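Local coordinates for periplasmic protein TorT (Vibrio parahaemolyticus, PDB 3O1I) that probably binds a small ligand in the periplasm and takes part in trimethylamine N-oxide signalling together with a sensor partner, at residues Y46-T60 with T71-V85. Numbering follows the deposited sequence.
Sequences YPNKSRQEQQLALCT and TVDPHAYEHNLKSWV
Q52 and Y77 meet in the buried half of this contact, where Y77 OH donates a hydrogen bond to Q52 OE1 at 2.5 Å. The hydroxyl comes in well off the C=O direction, tilted 28° from the carbonyl plane; amide and ring planes stand 60° apart. The Q52 chain, its CG turned away from its own amide nitrogen (chi1 -168°) and extended beyond, carries the amide from helix 49-62 to the loop after strand 66-69. There OE1 also accepts a weak bond from V72 N (3.3 Å), while NE2 bonds to G70 O, so both ends of the buried amide have partners. One turn further along the helix, L56 CD2 sits over one face of the Y77 ring, 3.7 Å from its centroid, and A76 CB lies on the opposite face. L56 CG also meets V85 CG2 at 4.0 Å; both side chains touch I67 of strand 66-69.

The flank nearer solvent is held differently. W84 fits as a knob among E53, Q54, L56 and A57, with E53 CB over its six-membered ring, 3.5 Å from the centroid, and A57 CB at its edge. K49 is looser: its CG packs on V72 CG2, but NZ stays 4.1 Å from D73 OD2, too far for a salt bridge.

Helix 49-62 thus packs beside the connection leaving strand 66-69, and the C59–C9 disulfide ties it to strand 7-12. With strand order 2-1-3-4-5, this is the Rossmann-like alpha/beta packing of a periplasmic binding protein lobe.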
ATOM      1  N   TYR D  46      15.294 -13.478  -2.481  1.00 49.10           N
ATOM      2  CA  TYR D  46      15.611 -14.817  -2.944  1.00 52.92           C
ATOM      3  C   TYR D  46      14.756 -15.266  -4.105  1.00 54.11           C
ATOM      4  O   TYR D  46      15.231 -15.974  -4.995  1.00 55.44           O
ATOM      5  CB  TYR D  46      15.509 -15.840  -1.805  1.00 56.31           C
ATOM      6  CG  TYR D  46      16.829 -16.050  -1.083  1.00 60.18           C
ATOM      7  CD1 TYR D  46      17.437 -15.006  -0.387  1.00 62.91           C
ATOM      8  CD2 TYR D  46      17.493 -17.272  -1.136  1.00 61.33           C
ATOM      9  CE1 TYR D  46      18.671 -15.169   0.237  1.00 62.78           C
ATOM     10  CE2 TYR D  46      18.744 -17.446  -0.514  1.00 63.64           C
ATOM     11  CZ  TYR D  46      19.321 -16.387   0.170  1.00 63.31           C
ATOM     12  OH  TYR D  46      20.537 -16.534   0.796  1.00 63.83           O
ATOM     13  N   PRO D  47      13.481 -14.861  -4.129  1.00 55.37           N
ATOM     14  CA  PRO D  47      12.682 -15.320  -5.267  1.00 54.08           C
ATOM     15  C   PRO D  47      12.926 -14.450  -6.494  1.00 54.73           C
ATOM     16  O   PRO D  47      12.249 -14.598  -7.504  1.00 57.33           O
ATOM     17  CB  PRO D  47      11.245 -15.208  -4.757  1.00 52.69           C
ATOM     18  CG  PRO D  47      11.381 -15.026  -3.246  1.00 52.67           C
ATOM     19  CD  PRO D  47      12.629 -14.208  -3.123  1.00 53.11           C
ATOM     20  N   ASN D  48      13.900 -13.549  -6.400  1.00 53.87           N
ATOM     21  CA  ASN D  48      14.225 -12.647  -7.503  1.00 53.66           C
ATOM     22  C   ASN D  48      15.333 -13.180  -8.385  1.00 55.34           C
ATOM     23  O   ASN D  48      16.329 -12.493  -8.628  1.00 53.93           O
ATOM     24  CB  ASN D  48      14.625 -11.278  -6.967  1.00 50.16           C
ATOM     25  CG  ASN D  48      13.508 -10.621  -6.222  1.00 49.16           C
ATOM     26  OD1 ASN D  48      12.467 -11.239  -5.995  1.00 49.54           O
ATOM     27  ND2 ASN D  48      13.704  -9.370  -5.824  1.00 47.05           N
ATOM     28  N   LYS D  49      15.138 -14.398  -8.880  1.00 57.43           N
ATOM     29  CA  LYS D  49      16.122 -15.049  -9.736  1.00 61.21           C
ATOM     30  C   LYS D  49      16.339 -14.275 -11.034  1.00 62.49           C
ATOM     31  O   LYS D  49      17.480 -13.966 -11.412  1.00 61.81           O
ATOM     32  CB  LYS D  49      15.666 -16.489 -10.008  1.00 63.04           C
ATOM     33  CG  LYS D  49      15.538 -17.276  -8.693  1.00 66.55           C
ATOM     34  CD  LYS D  49      14.725 -18.557  -8.779  1.00 66.71           C
ATOM     35  CE  LYS D  49      14.521 -19.126  -7.370  1.00 66.36           C
ATOM     36  NZ  LYS D  49      13.833 -20.454  -7.375  1.00 67.98           N
ATOM     37  N   SER D  50      15.239 -13.938 -11.698  1.00 63.06           N
ATOM     38  CA  SER D  50      15.306 -13.196 -12.948  1.00 63.56           C
ATOM     39  C   SER D  50      16.155 -11.946 -12.789  1.00 63.01           C
ATOM     40  O   SER D  50      16.940 -11.604 -13.669  1.00 62.18           O
ATOM     41  CB  SER D  50      13.901 -12.800 -13.401  1.00 63.24           C
ATOM     42  OG  SER D  50      13.031 -13.917 -13.378  1.00 63.75           O
ATOM     43  N   ARG D  51      16.005 -11.274 -11.656  1.00 63.25           N
ATOM     44  CA  ARG D  51      16.761 -10.057 -11.417  1.00 65.28           C
ATOM     45  C   ARG D  51      18.255 -10.294 -11.199  1.00 66.28           C
ATOM     46  O   ARG D  51      19.076  -9.421 -11.492  1.00 66.11           O
ATOM     47  CB  ARG D  51      16.173  -9.297 -10.226  1.00 65.19           C
ATOM     48  CG  ARG D  51      16.828  -7.947  -9.987  1.00 66.62           C
ATOM     49  CD  ARG D  51      15.845  -6.999  -9.354  1.00 68.61           C
ATOM     50  NE  ARG D  51      14.669  -6.837 -10.202  1.00 72.01           N
ATOM     51  CZ  ARG D  51      13.503  -6.360  -9.776  1.00 75.28           C
ATOM     52  NH1 ARG D  51      13.365  -5.999  -8.503  1.00 77.65           N
ATOM     53  NH2 ARG D  51      12.473  -6.247 -10.614  1.00 74.33           N
ATOM     54  N   GLN D  52      18.615 -11.469 -10.691  1.00 67.56           N
ATOM     55  CA  GLN D  52      20.028 -11.765 -10.455  1.00 68.30           C
ATOM     56  C   GLN D  52      20.700 -12.155 -11.774  1.00 67.81           C
ATOM     57  O   GLN D  52      21.842 -11.765 -12.024  1.00 66.57           O
ATOM     58  CB  GLN D  52      20.193 -12.881  -9.403  1.00 69.00           C
ATOM     59  CG  GLN D  52      21.636 -13.030  -8.900  1.00 69.10           C
ATOM     60  CD  GLN D  52      21.811 -14.090  -7.817  1.00 68.85           C
ATOM     61  OE1 GLN D  52      21.394 -15.238  -7.981  1.00 66.44           O
ATOM     62  NE2 GLN D  52      22.443 -13.707  -6.707  1.00 68.11           N
ATOM     63  N   GLU D  53      19.986 -12.913 -12.609  1.00 67.71           N
ATOM     64  CA  GLU D  53      20.496 -13.321 -13.921  1.00 66.57           C
ATOM     65  C   GLU D  53      20.889 -12.070 -14.681  1.00 66.73           C
ATOM     66  O   GLU D  53      21.928 -12.026 -15.327  1.00 67.55           O
ATOM     67  CB  GLU D  53      19.424 -14.062 -14.716  1.00 64.79           C
ATOM     68  CG  GLU D  53      19.022 -15.390 -14.134  1.00 65.78           C
ATOM     69  CD  GLU D  53      17.938 -16.060 -14.944  1.00 67.31           C
ATOM     70  OE1 GLU D  53      16.889 -15.420 -15.163  1.00 69.55           O
ATOM     71  OE2 GLU D  53      18.128 -17.223 -15.360  1.00 68.68           O
ATOM     72  N   GLN D  54      20.044 -11.050 -14.591  1.00 67.31           N
ATOM     73  CA  GLN D  54      20.303  -9.785 -15.263  1.00 68.93           C
ATOM     74  C   GLN D  54      21.456  -9.021 -14.593  1.00 69.01           C
ATOM     75  O   GLN D  54      22.337  -8.504 -15.273  1.00 68.40           O
ATOM     76  CB  GLN D  54      19.026  -8.926 -15.288  1.00 70.30           C
ATOM     77  CG  GLN D  54      17.764  -9.648 -15.813  1.00 72.15           C
ATOM     78  CD  GLN D  54      17.906 -10.201 -17.236  1.00 73.41           C
ATOM     79  OE1 GLN D  54      18.130  -9.455 -18.189  1.00 71.99           O
ATOM     80  NE2 GLN D  54      17.770 -11.521 -17.376  1.00 74.00           N
ATOM     81  N   GLN D  55      21.457  -8.954 -13.264  1.00 70.36           N
ATOM     82  CA  GLN D  55      22.522  -8.257 -12.538  1.00 70.65           C
ATOM     83  C   GLN D  55      23.830  -8.992 -12.785  1.00 71.49           C
ATOM     84  O   GLN D  55      24.916  -8.410 -12.750  1.00 71.20           O
ATOM     85  CB  GLN D  55      22.232  -8.228 -11.034  1.00 70.01           C
ATOM     86  CG  GLN D  55      21.016  -7.397 -10.637  1.00 68.83           C
ATOM     87  CD  GLN D  55      20.965  -7.112  -9.146  1.00 66.80           C
ATOM     88  OE1 GLN D  55      20.878  -8.033  -8.335  1.00 66.41           O
ATOM     89  NE2 GLN D  55      21.020  -5.827  -8.777  1.00 63.96           N
ATOM     90  N   LEU D  56      23.696 -10.288 -13.034  1.00 72.54           N
ATOM     91  CA  LEU D  56      24.826 -11.166 -13.312  1.00 73.85           C
ATOM     92  C   LEU D  56      25.352 -10.778 -14.691  1.00 74.72           C
ATOM     93  O   LEU D  56      26.562 -10.700 -14.918  1.00 74.33           O
ATOM     94  CB  LEU D  56      24.338 -12.614 -13.312  1.00 72.19           C
ATOM     95  CG  LEU D  56      25.316 -13.739 -12.998  1.00 70.27           C
ATOM     96  CD1 LEU D  56      26.137 -13.398 -11.758  1.00 68.85           C
ATOM     97  CD2 LEU D  56      24.519 -15.022 -12.800  1.00 67.49           C
ATOM     98  N   ALA D  57      24.418 -10.527 -15.604  1.00 76.02           N
ATOM     99  CA  ALA D  57      24.748 -10.109 -16.962  1.00 76.38           C
ATOM    100  C   ALA D  57      25.199  -8.650 -16.920  1.00 76.32           C
ATOM    101  O   ALA D  57      25.984  -8.210 -17.752  1.00 75.18           O
ATOM    102  CB  ALA D  57      23.529 -10.262 -17.869  1.00 75.72           C
ATOM    103  N   LEU D  58      24.691  -7.903 -15.945  1.00 77.25           N
ATOM    104  CA  LEU D  58      25.062  -6.508 -15.791  1.00 78.87           C
ATOM    105  C   LEU D  58      26.505  -6.446 -15.343  1.00 80.84           C
ATOM    106  O   LEU D  58      27.259  -5.568 -15.759  1.00 81.14           O
ATOM    107  CB  LEU D  58      24.178  -5.816 -14.754  1.00 78.02           C
ATOM    108  CG  LEU D  58      24.711  -4.472 -14.244  1.00 77.81           C
ATOM    109  CD1 LEU D  58      24.938  -3.507 -15.396  1.00 76.56           C
ATOM    110  CD2 LEU D  58      23.722  -3.892 -13.256  1.00 78.71           C
ATOM    111  N   CYS D  59      26.892  -7.380 -14.483  1.00 83.47           N
ATOM    112  CA  CYS D  59      28.264  -7.407 -14.001  1.00 86.16           C
ATOM    113  C   CYS D  59      29.216  -7.494 -15.188  1.00 86.82           C
ATOM    114  O   CYS D  59      30.134  -6.682 -15.321  1.00 86.37           O
ATOM    115  CB  CYS D  59      28.488  -8.599 -13.066  1.00 87.11           C
ATOM    116  SG  CYS D  59      28.096  -8.322 -11.301  1.00 89.25           S
ATOM    117  N   THR D  60      28.980  -8.477 -16.055  1.00 87.30           N
ATOM    118  CA  THR D  60      29.814  -8.676 -17.237  1.00 88.02           C
ATOM    119  C   THR D  60      29.930  -7.384 -18.054  1.00 88.48           C
ATOM    120  O   THR D  60      31.041  -6.926 -18.338  1.00 87.78           O
ATOM    121  CB  THR D  60      29.248  -9.809 -18.141  1.00 88.62           C
ATOM    122  OG1 THR D  60      28.019  -9.384 -18.751  1.00 90.00           O
ATOM    123  CG2 THR D  60      28.987 -11.060 -17.315  1.00 87.08           C
ATOM    124  N   THR D  71      24.386 -16.913  -4.851  1.00 67.20           N
ATOM    125  CA  THR D  71      23.141 -17.366  -5.482  1.00 68.26           C
ATOM    126  C   THR D  71      21.887 -17.503  -4.652  1.00 67.96           C
ATOM    127  O   THR D  71      21.914 -17.937  -3.500  1.00 67.78           O
ATOM    128  CB  THR D  71      23.295 -18.710  -6.209  1.00 68.03           C
ATOM    129  OG1 THR D  71      23.553 -19.737  -5.256  1.00 70.19           O
ATOM    130  CG2 THR D  71      24.424 -18.649  -7.200  1.00 71.36           C
ATOM    131  N   VAL D  72      20.782 -17.169  -5.314  1.00 67.74           N
ATOM    132  CA  VAL D  72      19.440 -17.206  -4.762  1.00 67.51           C
ATOM    133  C   VAL D  72      18.923 -18.602  -5.033  1.00 67.31           C
ATOM    134  O   VAL D  72      17.726 -18.837  -5.069  1.00 67.31           O
ATOM    135  CB  VAL D  72      18.527 -16.176  -5.482  1.00 67.71           C
ATOM    136  CG1 VAL D  72      19.109 -14.770  -5.326  1.00 66.55           C
ATOM    137  CG2 VAL D  72      18.391 -16.535  -6.962  1.00 67.41           C
ATOM    138  N   ASP D  73      19.848 -19.527  -5.229  1.00 69.32           N
ATOM    139  CA  ASP D  73      19.500 -20.913  -5.509  1.00 73.21           C
ATOM    140  C   ASP D  73      20.750 -21.646  -5.978  1.00 75.45           C
ATOM    141  O   ASP D  73      21.530 -21.128  -6.783  1.00 74.62           O
ATOM    142  CB  ASP D  73      18.377 -20.975  -6.567  1.00 73.46           C
ATOM    143  CG  ASP D  73      18.036 -22.405  -7.011  1.00 75.46           C
ATOM    144  OD1 ASP D  73      18.504 -23.378  -6.388  1.00 75.30           O
ATOM    145  OD2 ASP D  73      17.277 -22.546  -8.002  1.00 77.02           O
ATOM    146  N   PRO D  74      20.957 -22.875  -5.477  1.00 78.26           N
ATOM    147  CA  PRO D  74      22.128 -23.660  -5.858  1.00 80.13           C
ATOM    148  C   PRO D  74      22.067 -24.088  -7.311  1.00 81.64           C
ATOM    149  O   PRO D  74      23.020 -23.910  -8.069  1.00 82.47           O
ATOM    150  CB  PRO D  74      22.045 -24.877  -4.929  1.00 80.25           C
ATOM    151  CG  PRO D  74      21.221 -24.395  -3.785  1.00 79.07           C
ATOM    152  CD  PRO D  74      20.160 -23.638  -4.504  1.00 77.92           C
ATOM    153  N   HIS D  75      20.929 -24.657  -7.688  1.00 82.75           N
ATOM    154  CA  HIS D  75      20.728 -25.147  -9.042  1.00 85.13           C
ATOM    155  C   HIS D  75      20.249 -24.100 -10.063  1.00 85.56           C
ATOM    156  O   HIS D  75      19.634 -24.447 -11.075  1.00 85.29           O
ATOM    157  CB  HIS D  75      19.739 -26.309  -9.006  1.00 87.08           C
ATOM    158  CG  HIS D  75      20.092 -27.372  -8.008  1.00 89.45           C
ATOM    159  ND1 HIS D  75      21.323 -27.992  -7.978  1.00 91.15           N
ATOM    160  CD2 HIS D  75      19.371 -27.924  -7.002  1.00 90.33           C
ATOM    161  CE1 HIS D  75      21.346 -28.877  -6.996  1.00 91.60           C
ATOM    162  NE2 HIS D  75      20.174 -28.856  -6.389  1.00 91.12           N
ATOM    163  N   ALA D  76      20.556 -22.830  -9.811  1.00 86.20           N
ATOM    164  CA  ALA D  76      20.142 -21.742 -10.697  1.00 86.24           C
ATOM    165  C   ALA D  76      21.007 -21.583 -11.945  1.00 86.65           C
ATOM    166  O   ALA D  76      20.490 -21.401 -13.045  1.00 86.29           O
ATOM    167  CB  ALA D  76      20.121 -20.435  -9.925  1.00 85.32           C
ATOM    168  N   TYR D  77      22.324 -21.647 -11.771  1.00 87.13           N
ATOM    169  CA  TYR D  77      23.258 -21.490 -12.881  1.00 87.46           C
ATOM    170  C   TYR D  77      24.053 -22.771 -13.065  1.00 88.70           C
ATOM    171  O   TYR D  77      25.204 -22.747 -13.521  1.00 88.32           O
ATOM    172  CB  TYR D  77      24.202 -20.337 -12.571  1.00 86.08           C
ATOM    173  CG  TYR D  77      23.475 -19.155 -11.999  1.00 85.93           C
ATOM    174  CD1 TYR D  77      24.034 -18.400 -10.977  1.00 86.24           C
ATOM    175  CD2 TYR D  77      22.221 -18.789 -12.482  1.00 86.19           C
ATOM    176  CE1 TYR D  77      23.360 -17.303 -10.445  1.00 87.03           C
ATOM    177  CE2 TYR D  77      21.538 -17.697 -11.960  1.00 86.90           C
ATOM    178  CZ  TYR D  77      22.112 -16.956 -10.944  1.00 87.20           C
ATOM    179  OH  TYR D  77      21.445 -15.865 -10.435  1.00 87.37           O
ATOM    180  N   GLU D  78      23.420 -23.887 -12.708  1.00 89.57           N
ATOM    181  CA  GLU D  78      24.029 -25.212 -12.792  1.00 89.78           C
ATOM    182  C   GLU D  78      24.468 -25.567 -14.210  1.00 89.50           C
ATOM    183  O   GLU D  78      25.529 -26.159 -14.414  1.00 89.82           O
ATOM    184  CB  GLU D  78      23.040 -26.267 -12.280  1.00 89.62           C
ATOM    185  CG  GLU D  78      23.645 -27.644 -12.057  1.00 88.79           C
ATOM    186  CD  GLU D  78      22.606 -28.685 -11.674  1.00 88.19           C
ATOM    187  OE1 GLU D  78      21.418 -28.324 -11.521  1.00 87.93           O
ATOM    188  OE2 GLU D  78      22.977 -29.867 -11.523  1.00 87.31           O
ATOM    189  N   HIS D  79      23.648 -25.191 -15.184  1.00 88.49           N
ATOM    190  CA  HIS D  79      23.937 -25.480 -16.578  1.00 86.86           C
ATOM    191  C   HIS D  79      23.912 -24.206 -17.410  1.00 85.60           C
ATOM    192  O   HIS D  79      23.724 -24.280 -18.622  1.00 86.46           O
ATOM    193  CB  HIS D  79      22.882 -26.442 -17.132  1.00 86.99           C
ATOM    194  CG  HIS D  79      22.659 -27.653 -16.283  1.00 87.53           C
ATOM    195  ND1 HIS D  79      23.630 -28.610 -16.083  1.00 88.57           N
ATOM    196  CD2 HIS D  79      21.574 -28.067 -15.590  1.00 87.91           C
ATOM    197  CE1 HIS D  79      23.150 -29.564 -15.305  1.00 88.97           C
ATOM    198  NE2 HIS D  79      21.905 -29.259 -14.991  1.00 88.25           N
ATOM    199  N   ASN D  80      24.104 -23.045 -16.789  1.00 83.27           N
ATOM    200  CA  ASN D  80      24.026 -21.803 -17.555  1.00 81.65           C
ATOM    201  C   ASN D  80      24.948 -20.664 -17.163  1.00 80.17           C
ATOM    202  O   ASN D  80      25.065 -19.701 -17.904  1.00 78.77           O
ATOM    203  CB  ASN D  80      22.592 -21.272 -17.512  1.00 82.84           C
ATOM    204  CG  ASN D  80      21.562 -22.359 -17.732  1.00 84.79           C
ATOM    205  OD1 ASN D  80      21.405 -22.870 -18.842  1.00 84.47           O
ATOM    206  ND2 ASN D  80      20.864 -22.738 -16.664  1.00 85.30           N
ATOM    207  N   LEU D  81      25.593 -20.753 -16.007  1.00 80.12           N
ATOM    208  CA  LEU D  81      26.466 -19.676 -15.538  1.00 79.94           C
ATOM    209  C   LEU D  81      27.264 -18.946 -16.630  1.00 80.30           C
ATOM    210  O   LEU D  81      27.175 -17.724 -16.769  1.00 78.20           O
ATOM    211  CB  LEU D  81      27.431 -20.212 -14.474  1.00 79.61           C
ATOM    212  CG  LEU D  81      28.505 -19.229 -13.996  1.00 79.41           C
ATOM    213  CD1 LEU D  81      27.855 -17.959 -13.507  1.00 79.07           C
ATOM    214  CD2 LEU D  81      29.331 -19.856 -12.891  1.00 80.23           C
ATOM    215  N   LYS D  82      28.049 -19.700 -17.392  1.00 81.70           N
ATOM    216  CA  LYS D  82      28.872 -19.135 -18.457  1.00 82.56           C
ATOM    217  C   LYS D  82      27.988 -18.325 -19.405  1.00 82.45           C
ATOM    218  O   LYS D  82      28.369 -17.249 -19.881  1.00 81.34           O
ATOM    219  CB  LYS D  82      29.579 -20.271 -19.207  1.00 84.43           C
ATOM    220  CG  LYS D  82      30.698 -19.825 -20.152  1.00 87.30           C
ATOM    221  CD  LYS D  82      31.380 -21.032 -20.804  1.00 88.23           C
ATOM    222  CE  LYS D  82      32.316 -20.620 -21.932  1.00 88.30           C
ATOM    223  NZ  LYS D  82      32.923 -21.821 -22.569  1.00 88.84           N
ATOM    224  N   SER D  83      26.796 -18.862 -19.648  1.00 82.06           N
ATOM    225  CA  SER D  83      25.788 -18.263 -20.517  1.00 80.87           C
ATOM    226  C   SER D  83      25.330 -16.875 -20.048  1.00 80.06           C
ATOM    227  O   SER D  83      24.567 -16.205 -20.740  1.00 78.12           O
ATOM    228  CB  SER D  83      24.586 -19.220 -20.612  1.00 81.47           C
ATOM    229  OG  SER D  83      23.496 -18.656 -21.314  1.00 81.61           O
ATOM    230  N   TRP D  84      25.784 -16.451 -18.871  1.00 80.31           N
ATOM    231  CA  TRP D  84      25.424 -15.138 -18.342  1.00 80.33           C
ATOM    232  C   TRP D  84      26.683 -14.325 -18.045  1.00 82.28           C
ATOM    233  O   TRP D  84      26.627 -13.097 -17.955  1.00 82.24           O
ATOM    234  CB  TRP D  84      24.592 -15.248 -17.049  1.00 77.26           C
ATOM    235  CG  TRP D  84      23.307 -16.007 -17.178  1.00 75.54           C
ATOM    236  CD1 TRP D  84      23.131 -17.356 -17.031  1.00 76.03           C
ATOM    237  CD2 TRP D  84      22.020 -15.471 -17.509  1.00 75.62           C
ATOM    238  NE1 TRP D  84      21.815 -17.693 -17.250  1.00 75.92           N
ATOM    239  CE2 TRP D  84      21.111 -16.556 -17.546  1.00 75.47           C
ATOM    240  CE3 TRP D  84      21.544 -14.179 -17.780  1.00 74.27           C
ATOM    241  CZ2 TRP D  84      19.751 -16.388 -17.844  1.00 74.66           C
ATOM    242  CZ3 TRP D  84      20.191 -14.012 -18.079  1.00 73.98           C
ATOM    243  CH2 TRP D  84      19.312 -15.111 -18.107  1.00 73.87           C
ATOM    244  N   VAL D  85      27.821 -15.004 -17.898  1.00 84.14           N
ATOM    245  CA  VAL D  85      29.059 -14.300 -17.586  1.00 86.28           C
ATOM    246  C   VAL D  85      30.215 -14.577 -18.552  1.00 87.68           C
ATOM    247  O   VAL D  85      31.123 -13.754 -18.690  1.00 87.42           O
ATOM    248  CB  VAL D  85      29.530 -14.624 -16.152  1.00 86.21           C
ATOM    249  CG1 VAL D  85      30.292 -13.448 -15.583  1.00 85.58           C
ATOM    250  CG2 VAL D  85      28.344 -14.944 -15.273  1.00 86.81           C
TER